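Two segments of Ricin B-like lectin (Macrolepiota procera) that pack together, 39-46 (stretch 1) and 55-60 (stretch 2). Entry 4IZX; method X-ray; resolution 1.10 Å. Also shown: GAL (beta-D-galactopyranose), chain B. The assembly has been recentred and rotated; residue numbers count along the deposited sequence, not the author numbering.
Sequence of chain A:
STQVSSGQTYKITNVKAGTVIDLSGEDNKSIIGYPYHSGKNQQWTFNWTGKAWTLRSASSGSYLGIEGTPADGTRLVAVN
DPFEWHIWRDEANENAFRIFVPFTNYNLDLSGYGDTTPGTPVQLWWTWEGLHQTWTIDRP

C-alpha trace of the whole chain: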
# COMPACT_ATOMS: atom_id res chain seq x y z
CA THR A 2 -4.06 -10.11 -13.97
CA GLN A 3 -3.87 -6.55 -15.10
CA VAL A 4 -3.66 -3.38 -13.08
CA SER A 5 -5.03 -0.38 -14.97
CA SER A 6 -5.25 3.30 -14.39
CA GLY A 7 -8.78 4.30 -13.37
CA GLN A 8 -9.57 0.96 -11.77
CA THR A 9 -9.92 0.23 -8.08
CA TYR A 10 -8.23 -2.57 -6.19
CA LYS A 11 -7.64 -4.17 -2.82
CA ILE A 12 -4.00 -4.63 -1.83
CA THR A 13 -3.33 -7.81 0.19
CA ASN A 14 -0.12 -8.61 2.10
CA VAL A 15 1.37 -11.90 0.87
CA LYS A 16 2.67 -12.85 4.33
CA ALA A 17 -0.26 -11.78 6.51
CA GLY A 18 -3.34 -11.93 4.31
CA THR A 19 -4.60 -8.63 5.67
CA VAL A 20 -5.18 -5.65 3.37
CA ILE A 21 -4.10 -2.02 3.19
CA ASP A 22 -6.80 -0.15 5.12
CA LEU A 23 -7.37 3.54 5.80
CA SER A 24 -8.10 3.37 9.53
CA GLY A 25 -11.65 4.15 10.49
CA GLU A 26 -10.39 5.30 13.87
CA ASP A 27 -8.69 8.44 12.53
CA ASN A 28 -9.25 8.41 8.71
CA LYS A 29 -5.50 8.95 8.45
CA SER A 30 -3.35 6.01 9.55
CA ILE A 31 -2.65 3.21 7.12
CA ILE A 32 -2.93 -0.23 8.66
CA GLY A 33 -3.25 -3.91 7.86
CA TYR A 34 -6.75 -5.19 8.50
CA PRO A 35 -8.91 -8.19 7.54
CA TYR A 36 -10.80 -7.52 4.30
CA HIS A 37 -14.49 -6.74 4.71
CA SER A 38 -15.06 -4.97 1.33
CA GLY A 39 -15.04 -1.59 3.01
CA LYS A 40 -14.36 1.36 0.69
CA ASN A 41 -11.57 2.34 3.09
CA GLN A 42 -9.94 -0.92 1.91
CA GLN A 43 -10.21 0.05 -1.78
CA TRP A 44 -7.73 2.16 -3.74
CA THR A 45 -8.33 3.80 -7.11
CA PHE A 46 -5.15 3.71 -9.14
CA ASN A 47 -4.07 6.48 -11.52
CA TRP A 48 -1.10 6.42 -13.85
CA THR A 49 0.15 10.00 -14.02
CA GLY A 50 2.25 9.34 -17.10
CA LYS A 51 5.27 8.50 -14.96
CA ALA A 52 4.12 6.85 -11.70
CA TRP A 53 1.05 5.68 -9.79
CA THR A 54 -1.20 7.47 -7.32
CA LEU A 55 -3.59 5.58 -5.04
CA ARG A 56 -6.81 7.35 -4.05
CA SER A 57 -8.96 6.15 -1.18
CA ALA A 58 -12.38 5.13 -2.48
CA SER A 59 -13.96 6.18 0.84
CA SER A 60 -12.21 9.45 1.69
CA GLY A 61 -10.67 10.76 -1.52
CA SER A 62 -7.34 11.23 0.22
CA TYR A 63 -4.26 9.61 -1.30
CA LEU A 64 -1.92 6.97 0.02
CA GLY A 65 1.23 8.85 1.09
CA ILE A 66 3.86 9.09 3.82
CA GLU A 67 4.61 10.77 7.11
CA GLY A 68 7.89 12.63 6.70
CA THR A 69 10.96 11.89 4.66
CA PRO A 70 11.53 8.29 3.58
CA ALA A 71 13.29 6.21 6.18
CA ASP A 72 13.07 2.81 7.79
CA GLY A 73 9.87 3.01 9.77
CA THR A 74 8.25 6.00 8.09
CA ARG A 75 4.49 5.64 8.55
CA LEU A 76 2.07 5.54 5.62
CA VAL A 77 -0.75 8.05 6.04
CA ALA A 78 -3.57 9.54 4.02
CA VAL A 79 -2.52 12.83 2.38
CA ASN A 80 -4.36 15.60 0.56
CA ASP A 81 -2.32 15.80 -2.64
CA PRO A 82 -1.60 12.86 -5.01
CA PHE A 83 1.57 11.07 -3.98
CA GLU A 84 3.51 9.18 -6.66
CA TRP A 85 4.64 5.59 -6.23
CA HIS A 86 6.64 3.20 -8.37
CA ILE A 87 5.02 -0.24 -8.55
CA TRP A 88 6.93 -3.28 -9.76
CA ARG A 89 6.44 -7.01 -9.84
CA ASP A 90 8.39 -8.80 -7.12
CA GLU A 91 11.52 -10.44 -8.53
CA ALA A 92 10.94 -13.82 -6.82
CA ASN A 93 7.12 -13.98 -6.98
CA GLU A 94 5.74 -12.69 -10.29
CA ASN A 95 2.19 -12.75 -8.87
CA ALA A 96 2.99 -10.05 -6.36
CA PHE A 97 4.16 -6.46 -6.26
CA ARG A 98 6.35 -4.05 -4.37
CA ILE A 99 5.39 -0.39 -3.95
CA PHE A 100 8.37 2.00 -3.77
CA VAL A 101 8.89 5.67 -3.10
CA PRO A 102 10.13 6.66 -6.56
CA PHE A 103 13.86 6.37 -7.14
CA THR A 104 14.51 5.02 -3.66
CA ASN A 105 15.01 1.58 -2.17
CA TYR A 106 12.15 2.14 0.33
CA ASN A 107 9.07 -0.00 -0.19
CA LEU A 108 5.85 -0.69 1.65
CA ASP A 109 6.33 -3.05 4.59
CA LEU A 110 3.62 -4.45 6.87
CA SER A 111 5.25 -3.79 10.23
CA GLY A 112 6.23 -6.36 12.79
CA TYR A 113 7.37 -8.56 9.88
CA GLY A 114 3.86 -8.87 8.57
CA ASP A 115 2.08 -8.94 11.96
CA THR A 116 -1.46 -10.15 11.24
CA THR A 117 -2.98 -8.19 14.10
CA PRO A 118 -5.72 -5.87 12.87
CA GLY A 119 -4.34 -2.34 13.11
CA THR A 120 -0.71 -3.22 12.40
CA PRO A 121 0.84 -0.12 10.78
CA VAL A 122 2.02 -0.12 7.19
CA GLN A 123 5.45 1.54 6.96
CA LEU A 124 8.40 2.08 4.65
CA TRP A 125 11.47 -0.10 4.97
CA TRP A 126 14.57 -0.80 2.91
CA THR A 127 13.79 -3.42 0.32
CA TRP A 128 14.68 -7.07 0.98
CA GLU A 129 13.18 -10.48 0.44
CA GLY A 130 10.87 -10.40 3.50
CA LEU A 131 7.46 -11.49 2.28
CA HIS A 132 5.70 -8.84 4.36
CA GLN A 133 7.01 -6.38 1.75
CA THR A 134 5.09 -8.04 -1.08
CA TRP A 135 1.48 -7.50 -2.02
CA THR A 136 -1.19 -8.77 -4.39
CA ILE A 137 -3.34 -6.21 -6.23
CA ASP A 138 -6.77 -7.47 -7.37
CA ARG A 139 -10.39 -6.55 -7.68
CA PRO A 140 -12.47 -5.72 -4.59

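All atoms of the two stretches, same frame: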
# COMPACT_ATOMS: atom_id res chain seq x y z
N GLY A 39 -14.87 -3.00 2.72
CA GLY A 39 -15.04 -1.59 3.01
C GLY A 39 -14.40 -0.72 1.94
O GLY A 39 -13.35 -1.07 1.41
N LYS A 40 -14.96 0.46 1.69
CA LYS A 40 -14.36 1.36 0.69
C LYS A 40 -13.07 2.01 1.18
O LYS A 40 -12.24 2.44 0.39
CB LYS A 40 -15.32 2.42 0.20
CG LYS A 40 -16.20 1.95 -0.95
CD LYS A 40 -17.19 0.85 -0.59
CE LYS A 40 -18.09 0.53 -1.77
NZ LYS A 40 -19.10 -0.47 -1.41
N ASN A 41 -12.84 1.97 2.50
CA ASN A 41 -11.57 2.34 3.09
C ASN A 41 -10.49 1.27 2.91
O ASN A 41 -9.35 1.48 3.32
CB ASN A 41 -11.73 2.67 4.58
CG ASN A 41 -12.14 1.47 5.41
OD1 ASN A 41 -13.06 0.73 5.04
ND2 ASN A 41 -11.44 1.23 6.50
N GLN A 42 -10.84 0.16 2.25
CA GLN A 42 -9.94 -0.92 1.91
C GLN A 42 -9.79 -1.03 0.38
O GLN A 42 -9.28 -2.03 -0.11
CB GLN A 42 -10.44 -2.21 2.49
CG GLN A 42 -10.72 -2.13 3.98
CD GLN A 42 -11.08 -3.47 4.56
OE1 GLN A 42 -11.95 -4.17 4.03
NE2 GLN A 42 -10.46 -3.83 5.66
N GLN A 43 -10.23 0.00 -0.35
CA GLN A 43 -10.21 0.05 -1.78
C GLN A 43 -9.48 1.29 -2.24
O GLN A 43 -9.68 2.38 -1.69
CB GLN A 43 -11.64 -0.01 -2.34
CG GLN A 43 -12.37 -1.28 -1.94
CD GLN A 43 -13.78 -1.39 -2.47
OE1 GLN A 43 -14.69 -1.92 -1.78
NE2 GLN A 43 -13.96 -0.98 -3.68
N TRP A 44 -8.68 1.15 -3.29
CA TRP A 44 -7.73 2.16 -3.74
C TRP A 44 -7.83 2.30 -5.24
O TRP A 44 -7.66 1.32 -5.98
CB TRP A 44 -6.31 1.76 -3.32
CG TRP A 44 -6.19 1.64 -1.83
CD1 TRP A 44 -6.33 0.50 -1.10
CD2 TRP A 44 -6.00 2.72 -0.90
NE1 TRP A 44 -6.25 0.80 0.23
CE2 TRP A 44 -6.05 2.15 0.39
CE3 TRP A 44 -5.84 4.10 -1.02
CZ2 TRP A 44 -5.92 2.92 1.54
CZ3 TRP A 44 -5.69 4.86 0.12
CH2 TRP A 44 -5.75 4.27 1.38
N THR A 45 -8.17 3.50 -5.70
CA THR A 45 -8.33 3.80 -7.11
C THR A 45 -6.98 4.26 -7.64
O THR A 45 -6.38 5.22 -7.18
CB THR A 45 -9.42 4.86 -7.34
OG1 THR A 45 -10.62 4.52 -6.69
CG2 THR A 45 -9.58 5.16 -8.79
N PHE A 46 -6.45 3.47 -8.58
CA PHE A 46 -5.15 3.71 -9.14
C PHE A 46 -5.25 4.71 -10.28
O PHE A 46 -6.15 4.64 -11.11
CB PHE A 46 -4.56 2.40 -9.68
CG PHE A 46 -4.00 1.46 -8.65
CD1 PHE A 46 -4.69 1.13 -7.48
CD2 PHE A 46 -2.77 0.88 -8.87
CE1 PHE A 46 -4.14 0.25 -6.55
CE2 PHE A 46 -2.24 -0.02 -7.95
CZ PHE A 46 -2.92 -0.31 -6.77
N LEU A 55 -2.58 6.49 -5.62
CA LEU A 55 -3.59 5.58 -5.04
C LEU A 55 -4.58 6.40 -4.20
O LEU A 55 -4.20 6.97 -3.18
CB LEU A 55 -2.95 4.51 -4.16
CG LEU A 55 -2.49 3.24 -4.90
CD1 LEU A 55 -1.46 3.52 -5.95
CD2 LEU A 55 -1.95 2.21 -3.96
N ARG A 56 -5.81 6.51 -4.68
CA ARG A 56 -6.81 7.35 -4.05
C ARG A 56 -7.82 6.51 -3.28
O ARG A 56 -8.39 5.56 -3.81
CB ARG A 56 -7.53 8.21 -5.09
CG ARG A 56 -8.55 9.17 -4.50
CD ARG A 56 -9.48 9.71 -5.58
NE ARG A 56 -9.51 11.17 -5.58
CZ ARG A 56 -10.56 11.90 -5.19
NH1 ARG A 56 -11.67 11.29 -4.77
NH2 ARG A 56 -10.51 13.22 -5.23
N SER A 57 -8.03 6.87 -2.02
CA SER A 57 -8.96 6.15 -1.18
C SER A 57 -10.37 6.26 -1.73
O SER A 57 -10.89 7.37 -1.91
CB SER A 57 -8.94 6.71 0.22
OG SER A 57 -10.03 6.23 0.98
N ALA A 58 -11.02 5.13 -1.97
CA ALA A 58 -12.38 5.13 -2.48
C ALA A 58 -13.36 5.71 -1.47
O ALA A 58 -14.42 6.19 -1.85
CB ALA A 58 -12.78 3.73 -2.91
N SER A 59 -13.08 5.63 -0.19
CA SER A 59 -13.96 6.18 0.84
C SER A 59 -13.74 7.67 1.09
O SER A 59 -14.69 8.41 1.19
CB SER A 59 -13.82 5.42 2.13
OG SER A 59 -12.47 5.34 2.53
N SER A 60 -12.49 8.09 1.24
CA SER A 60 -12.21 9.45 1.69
C SER A 60 -11.82 10.42 0.59
O SER A 60 -11.90 11.64 0.80
CB SER A 60 -11.14 9.45 2.77
OG SER A 60 -9.90 9.23 2.18
C1 GAL B . -13.00 0.44 11.34
C2 GAL B . -12.94 0.08 9.89
C3 GAL B . -11.84 -0.95 9.65
C4 GAL B . -10.52 -0.48 10.27
C5 GAL B . -10.76 -0.15 11.73
C6 GAL B . -9.50 0.33 12.45
O2 GAL B . -14.18 -0.47 9.50
O3 GAL B . -11.72 -1.16 8.24
O4 GAL B . -10.05 0.71 9.60
O5 GAL B . -11.74 0.88 11.85
O6 GAL B . -9.80 0.55 13.84
O HOH W 1 -9.30 3.56 0.95

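L55 opens stretch 2 opposite F46, as a non-hydrogen-bonded pair of an antiparallel sheet. Its side chain lies on the same sheet face as those of W44, F46 and S57. L55 CD1 sits 4.0 Å from the centroid of the F46 ring, almost on the ring normal, so the methyl makes a CH-pi contact with the ring face.

R56 pairs with T45 through two nearly linear backbone hydrogen bonds. T45 N donates to R56 O at 2.8 Å, and R56 N donates to T45 O at 2.9 Å. W44 CA adds a CA-H...O contact to R56 O at 3.5 Å. The R56 side chain starts beside T45 on the other sheet face, but its end leads away.

S57 CB lies 3.7 Å from W44 CZ3 of its cross-strand partner. A water links the two stretches here, 2.8 Å from S57 OG and donating to Q43 O at 2.9 Å.

A58 follows the strand, yet A58 N still donates to Q43 O at 3.1 Å, continuing the backbone pairing. A58 CB packs 3.6 Å from K40 O.

S59 CB meets K40 CB at 3.9 Å, and S59 OG lies 3.2 Å from N41 CA. The end of the N41 side chain leads away, and N41 ND2 donates to GAL O3 at 3.0 Å.

S60 makes no contact with stretch 1. S60 N donates to S57 OG at 3.1 Å.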